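Local coordinates for Spermidine/putrescine ABC transporter, periplasmic binding protein (Treponema pallidum, PDB 2V84) that binds polyamines and probably serves as the periplasmic receptor of a spermidine/putrescine ABC transporter, at residues A283-F288 with T297-A302; P126-A131 with G293-I298; S149-K154 with F221-G226. All blocks are in the same frame, centred on the assembly; numbering follows the deposited sequence.

Contact 1 of 3, residues A283-F288 with T297-A302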
# COMPACT_ATOMS: atom_id res chain seq x y z
N ALA A 283 20.83 4.92 -4.21
CA ALA A 283 21.23 4.58 -2.85
C ALA A 283 20.19 4.98 -1.81
O ALA A 283 20.00 4.28 -0.81
CB ALA A 283 22.59 5.19 -2.51
N HIS A 284 19.53 6.10 -2.06
CA HIS A 284 18.52 6.65 -1.16
C HIS A 284 17.19 5.94 -1.28
O HIS A 284 16.46 5.81 -0.30
CB HIS A 284 18.36 8.15 -1.41
CG HIS A 284 19.57 8.95 -1.03
ND1 HIS A 284 20.64 9.14 -1.89
CD2 HIS A 284 19.90 9.57 0.12
CE1 HIS A 284 21.56 9.87 -1.29
NE2 HIS A 284 21.14 10.15 -0.07
N TYR A 285 16.87 5.48 -2.49
CA TYR A 285 15.73 4.59 -2.71
C TYR A 285 15.98 3.22 -2.09
O TYR A 285 15.09 2.66 -1.44
CB TYR A 285 15.35 4.45 -4.18
CG TYR A 285 13.94 3.93 -4.29
CD1 TYR A 285 12.85 4.75 -4.03
CD2 TYR A 285 13.70 2.60 -4.62
CE1 TYR A 285 11.56 4.29 -4.11
CE2 TYR A 285 12.40 2.11 -4.69
CZ TYR A 285 11.34 2.95 -4.42
OH TYR A 285 10.05 2.48 -4.49
N ALA A 286 17.19 2.70 -2.26
CA ALA A 286 17.54 1.43 -1.64
C ALA A 286 17.47 1.50 -0.12
O ALA A 286 17.01 0.56 0.51
CB ALA A 286 18.89 0.97 -2.09
N GLU A 287 17.90 2.62 0.47
CA GLU A 287 17.77 2.82 1.92
C GLU A 287 16.30 2.83 2.36
O GLU A 287 15.97 2.34 3.45
CB GLU A 287 18.51 4.09 2.38
CG GLU A 287 18.25 4.50 3.84
CD GLU A 287 18.99 5.76 4.24
OE1 GLU A 287 20.08 6.00 3.71
OE2 GLU A 287 18.49 6.52 5.09
N PHE A 288 15.43 3.39 1.52
CA PHE A 288 13.99 3.34 1.74
C PHE A 288 13.48 1.90 1.75
O PHE A 288 12.78 1.49 2.68
CB PHE A 288 13.25 4.17 0.68
CG PHE A 288 11.77 3.82 0.56
CD1 PHE A 288 10.89 4.06 1.62
CD2 PHE A 288 11.28 3.26 -0.60
CE1 PHE A 288 9.55 3.73 1.52
CE2 PHE A 288 9.92 2.93 -0.72
CZ PHE A 288 9.06 3.17 0.35
N THR A 297 10.43 -2.96 -6.55
CA THR A 297 9.34 -3.11 -7.53
C THR A 297 9.29 -2.03 -8.61
O THR A 297 8.85 -2.31 -9.72
CB THR A 297 7.97 -3.18 -6.83
OG1 THR A 297 7.86 -2.09 -5.90
CG2 THR A 297 7.86 -4.48 -6.06
N ILE A 298 9.73 -0.80 -8.30
CA ILE A 298 9.56 0.30 -9.25
C ILE A 298 10.86 0.86 -9.83
O ILE A 298 10.83 1.61 -10.80
CB ILE A 298 8.76 1.53 -8.67
CG1 ILE A 298 9.59 2.34 -7.66
CG2 ILE A 298 7.43 1.08 -8.07
CD1 ILE A 298 8.98 3.67 -7.30
N HIS A 299 11.98 0.48 -9.23
CA HIS A 299 13.24 1.21 -9.44
C HIS A 299 14.25 0.29 -10.08
O HIS A 299 14.57 -0.78 -9.53
CB HIS A 299 13.76 1.72 -8.09
CG HIS A 299 14.76 2.84 -8.19
ND1 HIS A 299 16.07 2.64 -8.58
CD2 HIS A 299 14.65 4.16 -7.89
CE1 HIS A 299 16.71 3.79 -8.55
NE2 HIS A 299 15.88 4.73 -8.13
N ARG A 300 14.78 0.70 -11.23
CA ARG A 300 15.69 -0.21 -11.95
C ARG A 300 17.13 -0.30 -11.47
O ARG A 300 17.85 -1.19 -11.90
CB ARG A 300 15.55 -0.14 -13.48
CG ARG A 300 15.22 1.18 -14.07
CD ARG A 300 15.16 1.07 -15.58
NE ARG A 300 15.84 2.20 -16.19
CZ ARG A 300 17.10 2.18 -16.62
NH1 ARG A 300 17.83 1.08 -16.51
NH2 ARG A 300 17.63 3.27 -17.15
N GLU A 301 17.52 0.56 -10.53
CA GLU A 301 18.88 0.53 -9.99
C GLU A 301 18.93 0.06 -8.55
O GLU A 301 19.89 -0.59 -8.15
CB GLU A 301 19.52 1.92 -10.08
CG GLU A 301 19.69 2.45 -11.50
CD GLU A 301 20.57 1.56 -12.33
OE1 GLU A 301 21.79 1.55 -12.05
OE2 GLU A 301 20.05 0.89 -13.26
N ALA A 302 17.88 0.36 -7.79
CA ALA A 302 17.96 0.30 -6.33
C ALA A 302 18.32 -1.06 -5.72
O ALA A 302 18.96 -1.11 -4.67
CB ALA A 302 16.73 0.87 -5.70
O HOH W 1 10.01 -0.14 -5.42
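Tyr-285 and Ala-286 of helix 282-292 pack against Ile-298, His-299 and Ala-302, where the chain, having left that helix, folds back along its flank. This helix and the loop that returns along it form a buried piece of the solute-binding protein fold. Along the helix, Tyr-285 comes first and contributes most. Its CG is anti to the backbone N (chi1 -161°), which swings the ring off the helix and against Ile-298, His-299 and Ala-302. The Tyr-285 and His-299 rings lie nearly parallel, at 13°, but are slid so far apart (centroids 4.9 Å) that they barely overlap. The Ala-302 CB meets the ring edge, 3.7 Å from Tyr-285 CD2. At the far end, Tyr-285 OH sits 3.2 Å from Ile-298 CG1, with Ile-298 CD1 equally near. The hydroxyl is gripped twice: it bonds to the carbonyl of Tyr-127 and receives a hydrogen bond from a water 2.8 Å from Tyr-285 OH. That water also donates to Thr-297 OG1 and accepts from Ile-298 N, tying the helix to the loop. The His-299 ring has its rotation fixed by both nitrogens, since NE2 pairs with Leu-280 O while Glu-301 N donates to His-299 ND1 (3.2 Å, 153°). One residue on, Ala-286 gives the closest backbone approach, its CA 4.8 Å from that of Ala-302, and its CB lies 3.3 Å from Ala-302 O. Phe-288, finally, backs the tyrosine from the side opposite His-299: its CD2 is 3.6 Å above the Tyr-285 ring plane, toward the rim.

Contact 2 of 3, residues P126-A131 with G293-I298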
# COMPACT_ATOMS: atom_id res chain seq x y z
N PRO A 126 5.60 7.60 -9.10
CA PRO A 126 5.55 6.46 -8.17
C PRO A 126 6.52 6.51 -7.00
O PRO A 126 7.68 6.88 -7.16
CB PRO A 126 5.92 5.26 -9.07
CG PRO A 126 5.45 5.68 -10.41
CD PRO A 126 5.70 7.16 -10.50
N TYR A 127 6.03 6.11 -5.83
CA TYR A 127 6.77 6.10 -4.58
C TYR A 127 7.11 4.64 -4.22
O TYR A 127 8.26 4.32 -3.88
CB TYR A 127 5.87 6.73 -3.52
CG TYR A 127 6.48 6.96 -2.18
CD1 TYR A 127 6.67 5.91 -1.28
CD2 TYR A 127 6.83 8.25 -1.77
CE1 TYR A 127 7.20 6.13 -0.05
CE2 TYR A 127 7.39 8.48 -0.52
CZ TYR A 127 7.57 7.42 0.33
OH TYR A 127 8.11 7.64 1.59
N TYR A 128 6.12 3.76 -4.30
CA TYR A 128 6.34 2.35 -3.99
C TYR A 128 5.16 1.55 -4.50
O TYR A 128 4.07 2.06 -4.56
CB TYR A 128 6.62 2.10 -2.46
CG TYR A 128 6.87 0.64 -2.20
CD1 TYR A 128 8.00 0.01 -2.73
CD2 TYR A 128 5.95 -0.13 -1.49
CE1 TYR A 128 8.21 -1.35 -2.56
CE2 TYR A 128 6.16 -1.50 -1.32
CZ TYR A 128 7.28 -2.09 -1.86
OH TYR A 128 7.48 -3.43 -1.67
N LEU A 129 5.40 0.31 -4.92
CA LEU A 129 4.35 -0.61 -5.36
C LEU A 129 4.53 -1.88 -4.55
O LEU A 129 5.63 -2.45 -4.55
CB LEU A 129 4.52 -0.91 -6.85
CG LEU A 129 3.44 -1.72 -7.59
CD1 LEU A 129 3.49 -1.38 -9.04
CD2 LEU A 129 3.62 -3.24 -7.38
N GLY A 130 3.49 -2.32 -3.86
CA GLY A 130 3.60 -3.60 -3.12
C GLY A 130 2.22 -4.21 -3.02
O GLY A 130 1.32 -3.86 -3.78
N ALA A 131 2.05 -5.14 -2.08
CA ALA A 131 0.74 -5.74 -1.88
C ALA A 131 0.68 -6.28 -0.48
O ALA A 131 1.69 -6.75 0.07
CB ALA A 131 0.47 -6.86 -2.89
N GLY A 293 12.14 -3.92 4.25
CA GLY A 293 12.28 -5.24 3.64
C GLY A 293 11.54 -5.36 2.32
O GLY A 293 11.09 -6.43 1.95
N PHE A 294 11.40 -4.23 1.62
CA PHE A 294 10.73 -4.15 0.34
C PHE A 294 11.66 -4.57 -0.80
O PHE A 294 12.87 -4.31 -0.73
CB PHE A 294 10.35 -2.71 0.07
CG PHE A 294 9.24 -2.17 0.91
CD1 PHE A 294 8.29 -3.00 1.49
CD2 PHE A 294 9.09 -0.79 1.03
CE1 PHE A 294 7.22 -2.45 2.22
CE2 PHE A 294 8.03 -0.23 1.72
CZ PHE A 294 7.11 -1.05 2.33
N PRO A 295 11.12 -5.21 -1.84
CA PRO A 295 11.88 -5.44 -3.06
C PRO A 295 11.81 -4.20 -3.94
O PRO A 295 10.95 -3.35 -3.73
CB PRO A 295 11.13 -6.58 -3.73
CG PRO A 295 9.69 -6.33 -3.34
CD PRO A 295 9.76 -5.80 -1.93
N SER A 296 12.71 -4.09 -4.90
CA SER A 296 12.72 -2.93 -5.76
C SER A 296 11.70 -3.11 -6.89
O SER A 296 12.06 -3.37 -8.03
CB SER A 296 14.13 -2.65 -6.31
OG SER A 296 14.22 -1.36 -6.90
N THR A 297 10.43 -2.96 -6.55
CA THR A 297 9.34 -3.11 -7.53
C THR A 297 9.29 -2.03 -8.61
O THR A 297 8.85 -2.31 -9.72
CB THR A 297 7.97 -3.18 -6.83
OG1 THR A 297 7.86 -2.09 -5.90
CG2 THR A 297 7.86 -4.48 -6.06
N ILE A 298 9.73 -0.80 -8.30
CA ILE A 298 9.56 0.30 -9.25
C ILE A 298 10.86 0.86 -9.83
O ILE A 298 10.83 1.61 -10.80
CB ILE A 298 8.76 1.53 -8.67
CG1 ILE A 298 9.59 2.34 -7.66
CG2 ILE A 298 7.43 1.08 -8.07
CD1 ILE A 298 8.98 3.67 -7.30
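Phe-294, just past the positive-phi Gly-293 that follows helix 282-292, lays its ring on Tyr-128 in a face-to-face stack. The centroids are 3.9 Å apart and the planes differ by 12°, each ring covering the centre of the other. The Tyr-128 side chain is about 11 Å from that of Glu-168, a predicted spermidine-binding residue. Pro-295 then closes on the phenol end, its CD 3.3 Å from Tyr-128 OH, while its carbonyl oxygen lies in the ring plane at the edge. The same hydroxyl is bonded to Tyr-312 OH, so the stacked ring is also held at its polar tip. An inverse gamma turn centred on Ser-296 brings Thr-297 round to face the strand. With chi1 at 50°, its OG1 is placed between the backbone N and carbonyl carbon and donates to Leu-129 O over a short 2.6 Å. The bond meets a lone pair in the carbonyl plane, at a C=O...donor angle of 134°. Ile-298 completes the run: CG2 rests 3.7 Å from Leu-129 CB, and CD1, roughly at right angles to that branch, lies 3.5 Å from Pro-126 O. Tyr-127 and Tyr-128 form a classic beta bulge opposite Asp-258. The loop thus runs over strand 125-137, which pairs with strand 254-260, in roughly the opposite direction; Leu-289 of helix 282-292 touches the side chains of Tyr-128 and Phe-294, and Val-111 of helix 109-114 touches Ile-298.

Contact 3 of 3, residues S149-K154 with F221-G226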
# COMPACT_ATOMS: atom_id res chain seq x y z
N SER A 149 -8.54 -18.57 0.70
CA SER A 149 -9.51 -19.45 1.30
C SER A 149 -9.01 -19.94 2.66
O SER A 149 -9.72 -20.66 3.35
CB SER A 149 -9.83 -20.62 0.38
OG SER A 149 -10.68 -20.15 -0.68
N ILE A 150 -7.80 -19.55 3.04
CA ILE A 150 -7.29 -19.91 4.38
C ILE A 150 -8.20 -19.29 5.45
O ILE A 150 -8.33 -19.80 6.56
CB ILE A 150 -5.81 -19.45 4.57
CG1 ILE A 150 -5.23 -20.09 5.84
CG2 ILE A 150 -5.68 -17.90 4.57
CD1 ILE A 150 -3.70 -20.19 5.84
N PHE A 151 -8.87 -18.20 5.10
CA PHE A 151 -9.77 -17.56 6.05
C PHE A 151 -11.11 -18.27 6.25
O PHE A 151 -11.88 -17.93 7.14
CB PHE A 151 -9.92 -16.06 5.70
CG PHE A 151 -8.64 -15.30 5.86
CD1 PHE A 151 -8.13 -15.05 7.14
CD2 PHE A 151 -7.92 -14.84 4.74
CE1 PHE A 151 -6.94 -14.35 7.32
CE2 PHE A 151 -6.74 -14.15 4.89
CZ PHE A 151 -6.23 -13.91 6.19
N SER A 152 -11.38 -19.30 5.44
CA SER A 152 -12.57 -20.11 5.64
C SER A 152 -12.30 -21.35 6.51
O SER A 152 -13.19 -22.19 6.69
CB SER A 152 -13.16 -20.49 4.28
OG SER A 152 -12.38 -21.52 3.73
N ARG A 153 -11.08 -21.46 7.05
CA ARG A 153 -10.70 -22.60 7.89
C ARG A 153 -11.31 -22.53 9.27
O ARG A 153 -10.88 -21.74 10.10
CB ARG A 153 -9.19 -22.71 8.01
CG ARG A 153 -8.58 -23.21 6.74
CD ARG A 153 -7.17 -23.62 6.87
NE ARG A 153 -6.88 -24.61 7.92
CZ ARG A 153 -5.67 -25.13 8.05
NH1 ARG A 153 -4.73 -24.79 7.18
NH2 ARG A 153 -5.39 -26.00 9.00
N LYS A 154 -12.32 -23.36 9.51
CA LYS A 154 -13.02 -23.42 10.80
C LYS A 154 -12.17 -23.89 11.98
O LYS A 154 -12.43 -23.49 13.12
CB LYS A 154 -14.34 -24.20 10.69
CG LYS A 154 -15.38 -23.41 9.88
CD LYS A 154 -16.83 -23.87 10.09
CE LYS A 154 -17.74 -23.21 9.04
NZ LYS A 154 -19.21 -23.46 9.21
N PHE A 221 -3.17 -14.32 16.98
CA PHE A 221 -3.62 -14.64 15.63
C PHE A 221 -2.57 -15.56 15.03
O PHE A 221 -1.38 -15.26 15.12
CB PHE A 221 -3.75 -13.42 14.71
CG PHE A 221 -4.64 -12.31 15.24
CD1 PHE A 221 -5.59 -12.54 16.24
CD2 PHE A 221 -4.56 -11.04 14.68
CE1 PHE A 221 -6.41 -11.49 16.69
CE2 PHE A 221 -5.37 -10.00 15.12
CZ PHE A 221 -6.30 -10.22 16.13
N VAL A 222 -2.99 -16.65 14.40
CA VAL A 222 -2.01 -17.57 13.81
C VAL A 222 -1.96 -17.44 12.28
O VAL A 222 -1.04 -17.93 11.63
CB VAL A 222 -2.18 -19.06 14.26
CG1 VAL A 222 -1.94 -19.20 15.77
CG2 VAL A 222 -3.56 -19.62 13.86
N VAL A 223 -2.96 -16.75 11.74
CA VAL A 223 -2.99 -16.38 10.33
C VAL A 223 -3.56 -14.97 10.32
O VAL A 223 -4.58 -14.70 10.93
CB VAL A 223 -3.92 -17.27 9.49
CG1 VAL A 223 -3.93 -16.78 8.05
CG2 VAL A 223 -3.49 -18.72 9.52
N ALA A 224 -2.88 -14.06 9.62
CA ALA A 224 -3.43 -12.70 9.52
C ALA A 224 -3.16 -12.08 8.18
O ALA A 224 -2.13 -12.30 7.58
CB ALA A 224 -2.90 -11.80 10.65
N HIS A 225 -4.13 -11.28 7.72
CA HIS A 225 -4.01 -10.47 6.51
C HIS A 225 -3.26 -9.17 6.86
O HIS A 225 -3.57 -8.53 7.87
CB HIS A 225 -5.44 -10.16 6.08
CG HIS A 225 -5.58 -9.43 4.79
ND1 HIS A 225 -6.70 -8.70 4.49
CD2 HIS A 225 -4.76 -9.33 3.71
CE1 HIS A 225 -6.59 -8.18 3.28
NE2 HIS A 225 -5.42 -8.55 2.78
N GLY A 226 -2.26 -8.79 6.06
CA GLY A 226 -1.55 -7.54 6.36
C GLY A 226 -0.27 -7.33 5.58
O GLY A 226 -0.00 -8.03 4.62
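This is a buried, apolar contact in which the end of a 3-10 segment, through residue 152, presses two side chains onto strand 223-226 of the mixed sheet. Ile-150 and Val-223 reach toward each other tip to tip, with Ile-150 CD1 4.0 Å from Val-223 CG2. Phe-151 slants across that valine, its CE1 3.9 Å from Val-223 CG1. With CG anti to the carbonyl carbon (chi1 -65°), the ring's end turns to the strand although CB does not point straight at it. The far end of the ring meets backbone: Phe-151 CZ is 3.7 Å from His-225 N, which lies near the ring plane at the edge. Ile-150 CG2 covers one face of the same ring. In this periplasmic binding protein fold, strand 223-226 runs antiparallel to strand 125-137 and parallel to strand 160-162. Ile-134 of the former touches Ile-150, Phe-151 and Val-223, and Trp-200 of helix 186-200 also touches Phe-151. The turn is held by Ser-149 O, which accepts from both Ser-152 N and Ser-152 OG, the latter at 2.8 Å from that oxygen. On the strand, His-225 ND1 bonds to Met-163 N, and the histidine side chain lies about 4 Å from that of Glu-168, a predicted spermidine-binding residue.

How the contacts relate
Contacts 1 and 2 adjoin, their centres about 9 Å apart; they share Thr-297 and Ile-298, so one loop is clasped by helix 282-292 and by strand 125-137. The two are joined directly where Phe-288 packs against Tyr-127. Contact 3 lies apart, its centre about 25 Å from contact 2 and about 32 Å from contact 1. Even so, contacts 2 and 3 reach one sheet, because strands 125-137 and 223-226 are neighbours in it. In sequence, contact 3 falls wholly between the two segments of contact 2 and before contact 1. Strand 125-137 therefore spans both regions, consistent with the two-lobed architecture of periplasmic binding proteins.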